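Local coordinates for uncharacterized hypothetical protein FTT_1539c (Francisella tularensis subsp. tularensis, PDB 4QVR) that is of unknown function but has a DUF6844 domain and a probable signal peptide, consistent with export from the cytoplasm, at residues T79-V84 against K255-V259; G309-M313 against W430-L434. All blocks are in the same frame, centred on the assembly; numbering follows the deposited sequence.

Contact 1: T79-V84 against K255-V259; sequences TDSKPV and KTFVV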
loop_
_atom_site.group_PDB
_atom_site.type_symbol
_atom_site.label_atom_id
_atom_site.label_comp_id
_atom_site.label_asym_id
_atom_site.label_seq_id
_atom_site.Cartn_x
_atom_site.Cartn_y
_atom_site.Cartn_z
ATOM N N THR A 79 1.870 -9.303 -15.851
ATOM C CA THR A 79 1.572 -8.249 -16.844
ATOM C C THR A 79 2.737 -7.259 -16.964
ATOM O O THR A 79 3.421 -7.000 -15.983
ATOM C CB THR A 79 0.309 -7.426 -16.478
ATOM O OG1 THR A 79 0.453 -6.886 -15.153
ATOM C CG2 THR A 79 -0.947 -8.277 -16.544
ATOM N N ASP A 80 2.962 -6.737 -18.172
ATOM C CA ASP A 80 4.023 -5.752 -18.401
ATOM C C ASP A 80 3.694 -4.488 -17.642
ATOM O O ASP A 80 2.515 -4.186 -17.459
ATOM C CB ASP A 80 4.173 -5.429 -19.896
ATOM C CG ASP A 80 4.899 -6.531 -20.672
ATOM O OD1 ASP A 80 5.519 -7.407 -20.026
ATOM O OD2 ASP A 80 4.870 -6.503 -21.932
ATOM N N SER A 81 4.731 -3.771 -17.194
ATOM C CA SER A 81 4.566 -2.505 -16.473
ATOM C C SER A 81 5.494 -1.411 -17.040
ATOM O O SER A 81 6.388 -0.874 -16.347
ATOM C CB SER A 81 4.798 -2.688 -14.967
ATOM O OG SER A 81 3.883 -3.625 -14.405
ATOM N N LYS A 82 5.263 -1.079 -18.306
ATOM C CA LYS A 82 6.034 -0.041 -18.997
ATOM C C LYS A 82 5.610 1.360 -18.502
ATOM O O LYS A 82 4.486 1.540 -18.052
ATOM C CB LYS A 82 5.791 -0.133 -20.518
ATOM C CG LYS A 82 6.261 -1.431 -21.173
ATOM C CD LYS A 82 5.827 -1.494 -22.636
ATOM C CE LYS A 82 6.225 -2.799 -23.307
ATOM N NZ LYS A 82 7.705 -2.952 -23.403
ATOM N N PRO A 83 6.508 2.347 -18.567
ATOM C CA PRO A 83 6.076 3.683 -18.196
ATOM C C PRO A 83 4.906 4.094 -19.078
ATOM O O PRO A 83 4.958 3.909 -20.295
ATOM C CB PRO A 83 7.299 4.546 -18.518
ATOM C CG PRO A 83 8.449 3.614 -18.362
ATOM C CD PRO A 83 7.946 2.310 -18.903
ATOM N N VAL A 84 3.863 4.646 -18.485
ATOM C CA VAL A 84 2.711 5.042 -19.272
ATOM C C VAL A 84 3.151 6.027 -20.337
ATOM O O VAL A 84 3.686 7.084 -20.019
ATOM C CB VAL A 84 1.627 5.710 -18.409
ATOM C CG1 VAL A 84 0.474 6.178 -19.288
ATOM C CG2 VAL A 84 1.145 4.766 -17.305
ATOM N N LYS A 255 -1.396 -3.772 -8.886
ATOM C CA LYS A 255 -0.839 -3.172 -10.052
ATOM C C LYS A 255 -0.435 -1.736 -9.746
ATOM O O LYS A 255 -1.147 -1.019 -9.040
ATOM C CB LYS A 255 -1.932 -3.130 -11.123
ATOM C CG LYS A 255 -1.489 -2.633 -12.501
ATOM C CD LYS A 255 -0.640 -3.694 -13.186
ATOM C CE LYS A 255 0.077 -3.129 -14.392
ATOM N NZ LYS A 255 1.024 -4.116 -14.936
ATOM N N THR A 256 0.728 -1.315 -10.246
ATOM C CA THR A 256 1.170 0.058 -10.096
ATOM C C THR A 256 1.483 0.570 -11.471
ATOM O O THR A 256 1.737 -0.230 -12.363
ATOM C CB THR A 256 2.407 0.198 -9.227
ATOM O OG1 THR A 256 3.392 -0.757 -9.645
ATOM C CG2 THR A 256 2.062 -0.071 -7.782
ATOM N N PHE A 257 1.479 1.898 -11.619
ATOM C CA PHE A 257 1.753 2.590 -12.877
ATOM C C PHE A 257 2.569 3.855 -12.614
ATOM O O PHE A 257 2.396 4.498 -11.575
ATOM C CB PHE A 257 0.454 3.081 -13.532
ATOM C CG PHE A 257 -0.498 1.989 -13.904
ATOM C CD1 PHE A 257 -0.408 1.371 -15.142
ATOM C CD2 PHE A 257 -1.505 1.616 -13.045
ATOM C CE1 PHE A 257 -1.289 0.368 -15.497
ATOM C CE2 PHE A 257 -2.386 0.620 -13.395
ATOM C CZ PHE A 257 -2.271 -0.008 -14.618
ATOM N N VAL A 258 3.434 4.220 -13.550
ATOM C CA VAL A 258 4.255 5.419 -13.377
ATOM C C VAL A 258 4.115 6.353 -14.562
ATOM O O VAL A 258 4.021 5.908 -15.696
ATOM C CB VAL A 258 5.750 5.091 -13.171
ATOM C CG1 VAL A 258 6.340 4.355 -14.361
ATOM C CG2 VAL A 258 6.541 6.364 -12.909
ATOM N N VAL A 259 4.062 7.651 -14.276
ATOM C CA VAL A 259 4.001 8.662 -15.305
ATOM C C VAL A 259 4.930 9.836 -14.937
ATOM O O VAL A 259 4.992 10.253 -13.786
ATOM C CB VAL A 259 2.576 9.242 -15.481
ATOM C CG1 VAL A 259 2.554 10.298 -16.588
ATOM C CG2 VAL A 259 1.592 8.181 -15.839
HETATM O O HOH W 1 3.777 2.136 -15.657
#

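Contact 2: G309-M313 against W430-L434; sequences GEDMM and WRYKL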
loop_
_atom_site.group_PDB
_atom_site.type_symbol
_atom_site.label_atom_id
_atom_site.label_comp_id
_atom_site.label_asym_id
_atom_site.label_seq_id
_atom_site.Cartn_x
_atom_site.Cartn_y
_atom_site.Cartn_z
ATOM N N GLY A 309 13.707 -4.673 -18.827
ATOM C CA GLY A 309 13.837 -3.581 -17.866
ATOM C C GLY A 309 12.721 -2.565 -17.979
ATOM O O GLY A 309 12.156 -2.129 -16.977
ATOM N N GLU A 310 12.414 -2.193 -19.209
ATOM C CA GLU A 310 11.352 -1.263 -19.481
ATOM C C GLU A 310 10.034 -1.819 -18.940
ATOM O O GLU A 310 9.251 -1.088 -18.380
ATOM C CB GLU A 310 11.230 -1.026 -20.984
ATOM C CG GLU A 310 10.215 0.047 -21.341
ATOM C CD GLU A 310 9.984 0.196 -22.841
ATOM O OE1 GLU A 310 10.332 -0.727 -23.609
ATOM O OE2 GLU A 310 9.415 1.230 -23.253
ATOM N N ASP A 311 9.808 -3.122 -19.096
ATOM C CA ASP A 311 8.585 -3.740 -18.609
ATOM C C ASP A 311 8.472 -3.706 -17.092
ATOM O O ASP A 311 7.388 -3.908 -16.569
ATOM C CB ASP A 311 8.473 -5.201 -19.092
ATOM C CG ASP A 311 8.367 -5.323 -20.622
ATOM O OD1 ASP A 311 7.735 -4.444 -21.242
ATOM O OD2 ASP A 311 8.911 -6.312 -21.193
HETATM N N MSE A 312 9.574 -3.452 -16.386
HETATM C CA MSE A 312 9.556 -3.459 -14.927
HETATM C C MSE A 312 9.537 -2.104 -14.304
HETATM O O MSE A 312 9.422 -1.985 -13.081
HETATM C CB MSE A 312 10.856 -4.037 -14.408
HETATM C CG MSE A 312 11.277 -5.342 -15.055
HETATM SE SE MSE A 312 10.396 -6.865 -14.204
HETATM C CE MSE A 312 10.524 -6.433 -12.291
HETATM N N MSE A 313 9.673 -1.065 -15.118
HETATM C CA MSE A 313 9.793 0.284 -14.598
HETATM C C MSE A 313 8.644 0.776 -13.763
HETATM O O MSE A 313 8.835 1.640 -12.882
HETATM C CB MSE A 313 9.966 1.257 -15.751
HETATM C CG MSE A 313 11.374 1.199 -16.318
HETATM SE SE MSE A 313 12.677 2.185 -15.181
HETATM C CE MSE A 313 12.197 3.967 -15.886
ATOM N N TRP A 430 17.436 -6.225 -13.347
ATOM C CA TRP A 430 17.258 -5.640 -14.663
ATOM C C TRP A 430 17.894 -4.257 -14.706
ATOM O O TRP A 430 18.210 -3.669 -13.683
ATOM C CB TRP A 430 15.781 -5.564 -15.031
ATOM C CG TRP A 430 14.947 -4.791 -14.040
ATOM C CD1 TRP A 430 14.316 -5.295 -12.938
ATOM C CD2 TRP A 430 14.635 -3.385 -14.074
ATOM N NE1 TRP A 430 13.635 -4.301 -12.271
ATOM C CE2 TRP A 430 13.810 -3.116 -12.952
ATOM C CE3 TRP A 430 14.956 -2.342 -14.938
ATOM C CZ2 TRP A 430 13.317 -1.847 -12.681
ATOM C CZ3 TRP A 430 14.475 -1.074 -14.659
ATOM C CH2 TRP A 430 13.651 -0.840 -13.540
ATOM N N ARG A 431 18.022 -3.742 -15.910
ATOM C CA ARG A 431 18.690 -2.501 -16.163
ATOM C C ARG A 431 17.992 -1.823 -17.317
ATOM O O ARG A 431 17.651 -2.448 -18.323
ATOM C CB ARG A 431 20.131 -2.838 -16.532
ATOM C CG ARG A 431 21.040 -1.679 -16.885
ATOM C CD ARG A 431 22.410 -2.204 -17.259
ATOM N NE ARG A 431 23.275 -1.167 -17.824
ATOM C CZ ARG A 431 23.148 -0.702 -19.061
ATOM N NH1 ARG A 431 23.974 0.234 -19.508
ATOM N NH2 ARG A 431 22.176 -1.156 -19.852
ATOM N N TYR A 432 17.768 -0.540 -17.175
ATOM C CA TYR A 432 17.098 0.180 -18.203
ATOM C C TYR A 432 17.713 1.557 -18.360
ATOM O O TYR A 432 17.736 2.347 -17.425
ATOM C CB TYR A 432 15.610 0.268 -17.876
ATOM C CG TYR A 432 14.824 1.051 -18.908
ATOM C CD1 TYR A 432 14.742 0.608 -20.217
ATOM C CD2 TYR A 432 14.165 2.229 -18.567
ATOM C CE1 TYR A 432 14.039 1.315 -21.167
ATOM C CE2 TYR A 432 13.454 2.952 -19.511
ATOM C CZ TYR A 432 13.388 2.483 -20.812
ATOM O OH TYR A 432 12.675 3.173 -21.767
ATOM N N LYS A 433 18.257 1.824 -19.534
ATOM C CA LYS A 433 18.824 3.137 -19.812
ATOM C C LYS A 433 17.659 3.993 -20.253
ATOM O O LYS A 433 16.901 3.591 -21.127
ATOM C CB LYS A 433 19.883 3.076 -20.895
ATOM C CG LYS A 433 20.666 4.374 -21.022
ATOM C CD LYS A 433 21.953 4.202 -21.805
ATOM C CE LYS A 433 22.819 5.448 -21.670
ATOM N NZ LYS A 433 24.188 5.293 -22.247
ATOM N N LEU A 434 17.475 5.142 -19.611
ATOM C CA LEU A 434 16.380 6.033 -19.970
ATOM C C LEU A 434 16.585 6.545 -21.413
ATOM O O LEU A 434 17.731 6.823 -21.829
ATOM C CB LEU A 434 16.277 7.181 -18.967
ATOM C CG LEU A 434 15.989 6.780 -17.514
ATOM C CD1 LEU A 434 16.036 8.007 -16.610
ATOM C CD2 LEU A 434 14.653 6.050 -17.365
HETATM O O HOH W 2 16.376 -4.668 -20.215
#

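Contact 1: T79-V84 against K255-V259
Lys-255 NZ reaches out from its strand and is gripped by three oxygens of the facing loop. It donates to Thr-79 OG1 at 2.8 Å and to Ser-81 OG. The third bond, to Asp-80 O, comes from above the carbonyl plane, 46° out of it. The lysine chain leaves with CG anti to the backbone N and bends once, at chi2 (73°), before running straight to this cluster. Ser-81 OG is bonded to Asp-315 OD1 as well, its stronger partner, and Thr-79 OG1 also bonds Ala-76 O.

Residues 79-84 follow helix 67-78 and lie beside strand 251-261, an outermost strand of a three-stranded antiparallel sheet. The loop runs roughly along the strand, 20° from its direction, and its main chain joins that edge directly at one point: Val-84 N donates to Val-258 O at 3.1 Å. Two residues earlier in the loop, Lys-82 O is linked to Val-258 N through a water, as in a parallel bridge with one bond replaced by water.

Apolar packing clusters around Val-84, whose CB lies 3.6 Å from Val-259 CG2 while its CG2 touches Phe-257 CB. Pro-83 rests against Val-258 CG1, and Ile-97 of helix 94-108 also meets Val-84.

Contact 2: G309-M313 against W430-L434
Gly-309 N donates to a water at 3.0 Å, and the same water donates to Arg-431 O at 3.2 Å, bridging residues 309-313 to a strand. That strand, 424-433, is an outermost one of a four-stranded antiparallel sheet, and residues 309-313, a weakly bonded helical turn and what follows, pack on its Trp-430 and Tyr-432, largely through Met-312 and Met-313, both selenomethionine. The turn itself is marked by Met-312 N bonding Gly-309 O.

Trp-430 lies against the turn with one face. Gly-309 O stands over its six-membered ring near the rim, and Gly-309 CA approaches Trp-430 CE3 to 3.4 Å. On the same face, Met-312 CB makes a CH-pi contact, 3.6 Å from the centroid of the five-membered ring and 20° off its normal. Beyond CB the Met-312 chain folds at chi2 and chi3, bringing CE back near Trp-430 NE1, and its selenium makes an oblique Met-aromatic contact with Trp-430.

Tyr-432 extends from the strand with CG anti to the backbone N (chi1 179°), and Glu-310 CA lies over a face of its ring. The Glu-310 chain runs out past the phenol, CB 3.7 Å from Tyr-432 CE1.

Met-313 crosses both aromatics at about a right angle. Its selenium meets the edge of Trp-430, a Met-aromatic contact, and lies obliquely to Tyr-432; beyond it, Met-313 CE touches Leu-434 CD2 at 3.5 Å.

Contacts 1 and 2 show how one layer of loop and short helix can join two antiparallel sheets, each met at an outermost strand. Contact 1 is partly buried and mixes a lysine-centred polar cluster with a strand-like backbone bond; contact 2 is more buried, relies on aromatic and selenomethionine packing, and has no direct polar bond across it, only a water bridge, whereas contact 1 adds its water to direct bonds. Their centres are 11 Å apart, and residues 79-84 and 309-313 touch directly. Lys-82 NZ forms a salt bridge with Asp-311 OD1 at 2.6 Å, Ser-81 N probably bonds Asp-311 O, and Pro-83 packs on Glu-310. Segments 79-84 and 309-313 thus lie between the two sheets, each facing a different one.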